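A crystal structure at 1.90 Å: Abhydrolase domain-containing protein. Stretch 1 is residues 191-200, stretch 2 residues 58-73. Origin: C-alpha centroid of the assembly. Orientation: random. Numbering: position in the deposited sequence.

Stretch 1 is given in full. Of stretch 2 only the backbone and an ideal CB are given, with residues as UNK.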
# COMPACT_ATOMS: atom_id res chain seq x y z
N GLN B 191 -11.47 15.37 18.70
CA GLN B 191 -11.48 14.79 17.35
C GLN B 191 -10.87 13.38 17.29
O GLN B 191 -11.43 12.49 16.61
CB GLN B 191 -10.79 15.74 16.34
CG GLN B 191 -11.40 17.16 16.18
CD GLN B 191 -12.85 17.20 15.75
OE1 GLN B 191 -13.78 16.92 16.53
NE2 GLN B 191 -13.07 17.56 14.52
N SER B 192 -9.81 13.09 18.06
CA SER B 192 -9.25 11.74 18.10
C SER B 192 -10.13 10.75 18.81
O SER B 192 -10.13 9.59 18.44
CB SER B 192 -7.89 11.67 18.79
OG SER B 192 -6.91 12.48 18.19
N ALA B 193 -10.81 11.18 19.89
CA ALA B 193 -11.90 10.37 20.51
C ALA B 193 -12.99 9.98 19.53
O ALA B 193 -13.47 8.86 19.59
CB ALA B 193 -12.54 11.10 21.69
N ILE B 194 -13.35 10.87 18.60
CA ILE B 194 -14.33 10.57 17.54
C ILE B 194 -13.80 9.48 16.57
O ILE B 194 -14.54 8.58 16.20
CB ILE B 194 -14.75 11.88 16.81
CG1 ILE B 194 -15.64 12.69 17.74
CG2 ILE B 194 -15.38 11.63 15.41
CD1 ILE B 194 -16.08 14.03 17.16
N ALA B 195 -12.54 9.57 16.19
CA ALA B 195 -11.88 8.54 15.40
C ALA B 195 -11.81 7.23 16.20
O ALA B 195 -12.10 6.14 15.66
CB ALA B 195 -10.51 9.02 14.99
N LEU B 196 -11.45 7.32 17.48
CA LEU B 196 -11.51 6.11 18.33
C LEU B 196 -12.90 5.50 18.31
O LEU B 196 -13.05 4.28 18.20
CB LEU B 196 -11.05 6.33 19.78
CG LEU B 196 -9.54 6.36 19.99
CD1 LEU B 196 -9.21 7.16 21.25
CD2 LEU B 196 -8.91 4.98 20.03
N ARG B 197 -13.92 6.35 18.33
CA ARG B 197 -15.23 5.79 18.40
C ARG B 197 -15.57 5.04 17.12
O ARG B 197 -16.16 3.97 17.18
CB ARG B 197 -16.27 6.85 18.78
CG ARG B 197 -16.94 7.70 17.75
CD ARG B 197 -18.48 7.73 17.98
NE ARG B 197 -18.92 9.03 18.43
CZ ARG B 197 -19.05 10.12 17.67
NH1 ARG B 197 -18.77 10.13 16.37
NH2 ARG B 197 -19.47 11.22 18.26
N ASP B 198 -15.15 5.59 15.98
CA ASP B 198 -15.74 5.23 14.69
C ASP B 198 -14.89 4.34 13.80
O ASP B 198 -15.44 3.67 12.94
CB ASP B 198 -16.06 6.48 13.88
CG ASP B 198 -17.23 7.28 14.42
OD1 ASP B 198 -18.04 6.82 15.26
OD2 ASP B 198 -17.34 8.44 13.99
N GLU B 199 -13.57 4.33 13.98
CA GLU B 199 -12.67 3.65 13.06
C GLU B 199 -12.74 2.14 13.24
O GLU B 199 -12.94 1.65 14.34
CB GLU B 199 -11.22 4.12 13.24
CG GLU B 199 -10.95 5.56 12.85
CD GLU B 199 -10.52 5.75 11.41
OE1 GLU B 199 -10.37 4.77 10.65
OE2 GLU B 199 -10.30 6.90 11.02
N ASP B 200 -12.61 1.39 12.15
CA ASP B 200 -12.84 -0.05 12.16
C ASP B 200 -11.85 -0.68 11.16
O ASP B 200 -12.00 -0.50 9.97
CB ASP B 200 -14.32 -0.36 11.78
CG ASP B 200 -14.58 -1.87 11.36
OD1 ASP B 200 -13.67 -2.76 11.45
OD2 ASP B 200 -15.71 -2.15 10.93
N UNK B 58 -2.12 17.81 17.13
CA UNK B 58 -3.00 17.99 18.28
C UNK B 58 -2.32 17.73 19.63
O UNK B 58 -2.95 18.01 20.65
CB UNK B 58 -4.21 17.06 18.14
N UNK B 59 -1.10 17.15 19.65
CA UNK B 59 -0.50 16.67 20.89
C UNK B 59 0.86 17.20 21.04
O UNK B 59 1.47 17.61 20.03
CB UNK B 59 -0.47 15.14 20.95
N UNK B 60 1.35 17.24 22.30
CA UNK B 60 2.77 17.49 22.52
C UNK B 60 3.14 18.83 21.91
O UNK B 60 2.44 19.79 22.10
CB UNK B 60 3.63 16.37 21.93
N UNK B 61 4.21 18.88 21.13
CA UNK B 61 4.71 20.15 20.57
C UNK B 61 4.27 20.39 19.12
O UNK B 61 4.67 21.36 18.44
CB UNK B 61 6.24 20.18 20.64
N UNK B 62 3.41 19.52 18.62
CA UNK B 62 2.90 19.66 17.24
C UNK B 62 1.85 20.77 17.17
O UNK B 62 1.22 21.06 18.18
CB UNK B 62 2.30 18.34 16.75
N UNK B 63 1.64 21.33 15.96
CA UNK B 63 0.46 22.13 15.62
C UNK B 63 -0.82 21.32 15.85
O UNK B 63 -0.82 20.08 15.73
CB UNK B 63 0.53 22.60 14.17
N UNK B 64 -1.92 22.00 16.16
CA UNK B 64 -3.20 21.33 16.41
C UNK B 64 -4.22 22.00 15.47
O UNK B 64 -4.92 22.93 15.85
CB UNK B 64 -3.62 21.43 17.88
N UNK B 65 -4.26 21.56 14.22
CA UNK B 65 -5.31 22.04 13.32
C UNK B 65 -6.71 21.60 13.71
O UNK B 65 -6.92 20.78 14.64
CB UNK B 65 -5.02 21.56 11.90
N UNK B 66 -7.67 22.09 12.94
CA UNK B 66 -9.08 21.89 13.21
C UNK B 66 -9.48 20.48 12.93
O UNK B 66 -10.30 19.90 13.66
CB UNK B 66 -9.94 22.85 12.39
N UNK B 67 -8.79 19.89 11.96
CA UNK B 67 -9.20 18.69 11.36
C UNK B 67 -8.02 17.73 11.10
O UNK B 67 -6.82 18.07 11.29
CB UNK B 67 -9.94 19.01 10.06
N UNK B 68 -8.40 16.51 10.72
CA UNK B 68 -7.51 15.48 10.25
C UNK B 68 -7.07 14.47 11.29
O UNK B 68 -5.99 13.92 11.16
CB UNK B 68 -6.27 16.14 9.65
N UNK B 69 -7.93 14.18 12.27
CA UNK B 69 -7.61 13.25 13.37
C UNK B 69 -8.05 11.83 13.06
O UNK B 69 -7.80 10.91 13.87
CB UNK B 69 -8.27 13.72 14.67
N UNK B 70 -8.69 11.66 11.90
CA UNK B 70 -9.09 10.35 11.35
C UNK B 70 -7.83 9.57 11.04
O UNK B 70 -6.74 10.17 10.88
CB UNK B 70 -9.96 10.50 10.10
N UNK B 71 -7.91 8.26 11.11
CA UNK B 71 -6.66 7.44 11.03
C UNK B 71 -6.04 7.57 9.65
O UNK B 71 -4.82 7.51 9.53
CB UNK B 71 -6.94 5.97 11.33
N UNK B 72 -6.88 7.74 8.62
CA UNK B 72 -6.32 7.97 7.26
C UNK B 72 -5.37 9.16 7.27
O UNK B 72 -4.23 9.01 6.90
CB UNK B 72 -7.44 8.21 6.24
N UNK B 73 -5.84 10.35 7.67
CA UNK B 73 -4.97 11.53 7.71
C UNK B 73 -3.79 11.33 8.67
O UNK B 73 -2.72 11.75 8.42
CB UNK B 73 -5.78 12.76 8.12

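At position 58 phi is positive (93°), which by itself favours glycine, and an ideal CB would lie 5.3 Å from Ser-192 OG, so stretch 1 does not forbid a side chain. The residue is Gly-58. Position 59 points its CB sideways, with nothing of stretch 1 within 5.5 Å; a short side chain would miss the helix, while a long one ending in a polar group could reach the hydroxyl of Ser-192. It is Tyr-59, chi1 m, whose OH lies 2.8 Å from Ser-192 OG in a hydrogen bond that either hydroxyl could donate.

Positions 60 to 65 are beyond the reach of stretch 1, which sets no rule for them. Position 60, at phi 59° and psi -131°, favours glycine and is Gly-60, inside the type II' turn that runs from Tyr-59 to position 62. Positions 61, 62, 63, 64 and 65 could each hold many residues as far as stretch 1 is concerned; they are Lys-61, Ser-62, Asp-63, Ala-64 and Pro-65. Positions 66 and 67 aim CB away, leaving many residues possible; they are Ala-66, whose carbonyl O sits 3.7 Å from Gln-191 NE2, and Thr-67. At 68 a CB would jam against the preceding carbonyl O, which calls for glycine, and Gly-68 it is.

Position 69 faces the helix closely: its ideal CB is 3.6 Å from Gln-191 CB and 3.8 Å from Ser-192 N. A flat ring or a slim aliphatic chain could suit. Tyr-69, chi1 m, lays its ring alongside, CD2 3.3 Å from Gln-191 CB and CD1 3.6 Å from Ser-192 OG. Its OH turns back to its own stretch, donating to Pro-65 O at 2.8 Å.

Position 70 directs CB sideways, 3.7 Å from the carboxylate oxygen Glu-199 OE2, and directly precedes a helix. Asp, Asn, Ser or Thr would suit such an N-cap, although an acid adds a second negative charge near Glu-199. Asp-70, chi1 p, caps by accepting from the backbone N of position 73 at its OD2, 2.9 Å.

Position 71 points toward stretch 1. Its backbone N donates to Glu-199 OE2 at 2.8 Å and 167°, a bond indifferent to most side chains, proline excepted. Ala-195 CB, the Glu-199 methylene groups and Leu-196 offer an apolar surface that a large aliphatic or aromatic group could cover. Tyr-71 covers it: Glu-199 CG stands 3.7 Å from the ring centroid, over one face, in a CH-pi contact; CE1 is 4.0 Å from Ala-195 CB and OH 3.3 Å from Leu-196 CD2.

Positions 72 and 73 are left free by stretch 1. They are Thr-72 and Thr-73, whose OG1 donates to Asp-70 OD1 at 2.9 Å.

Stretch 2, residues 58-73: GYGKSDAPATGYDYTT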
# COMPACT_ATOMS: atom_id res chain seq x y z
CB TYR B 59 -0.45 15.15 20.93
CG TYR B 59 -1.85 14.60 20.85
CD1 TYR B 59 -2.47 14.45 19.62
CD2 TYR B 59 -2.58 14.32 21.98
CE1 TYR B 59 -3.77 14.03 19.51
CE2 TYR B 59 -3.88 13.86 21.88
CZ TYR B 59 -4.48 13.71 20.69
OH TYR B 59 -5.76 13.24 20.64
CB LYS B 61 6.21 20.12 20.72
CG LYS B 61 6.60 19.89 22.18
CD LYS B 61 8.09 19.77 22.39
CE LYS B 61 8.81 21.06 22.05
NZ LYS B 61 8.15 22.32 22.55
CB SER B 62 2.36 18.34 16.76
OG SER B 62 3.45 17.41 16.65
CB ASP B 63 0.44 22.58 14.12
CG ASP B 63 1.61 23.52 13.72
OD1 ASP B 63 2.47 23.87 14.58
OD2 ASP B 63 1.67 23.85 12.50
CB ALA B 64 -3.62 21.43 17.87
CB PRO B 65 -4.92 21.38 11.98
CG PRO B 65 -4.30 20.11 12.39
CD PRO B 65 -3.51 20.43 13.62
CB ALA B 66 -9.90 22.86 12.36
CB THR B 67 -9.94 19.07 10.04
OG1 THR B 67 -10.86 18.05 9.73
CG2 THR B 67 -8.99 19.33 8.86
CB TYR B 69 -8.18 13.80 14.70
CG TYR B 69 -7.52 15.12 15.08
CD1 TYR B 69 -6.37 15.14 15.82
CD2 TYR B 69 -8.00 16.31 14.61
CE1 TYR B 69 -5.73 16.33 16.12
CE2 TYR B 69 -7.38 17.48 14.90
CZ TYR B 69 -6.26 17.49 15.69
OH TYR B 69 -5.60 18.65 15.97
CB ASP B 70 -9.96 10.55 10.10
CG ASP B 70 -9.22 11.34 9.00
OD1 ASP B 70 -9.18 12.59 9.12
OD2 ASP B 70 -8.64 10.72 8.08
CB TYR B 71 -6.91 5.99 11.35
CG TYR B 71 -7.18 5.66 12.82
CD1 TYR B 71 -7.24 6.65 13.81
CD2 TYR B 71 -7.44 4.37 13.22
CE1 TYR B 71 -7.54 6.33 15.15
CE2 TYR B 71 -7.72 4.04 14.55
CZ TYR B 71 -7.78 5.04 15.50
OH TYR B 71 -8.03 4.74 16.82
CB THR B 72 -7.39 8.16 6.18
OG1 THR B 72 -8.16 6.95 6.06
CG2 THR B 72 -6.75 8.51 4.80
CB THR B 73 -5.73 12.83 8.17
OG1 THR B 73 -6.89 13.07 7.35
CG2 THR B 73 -4.82 14.05 8.07
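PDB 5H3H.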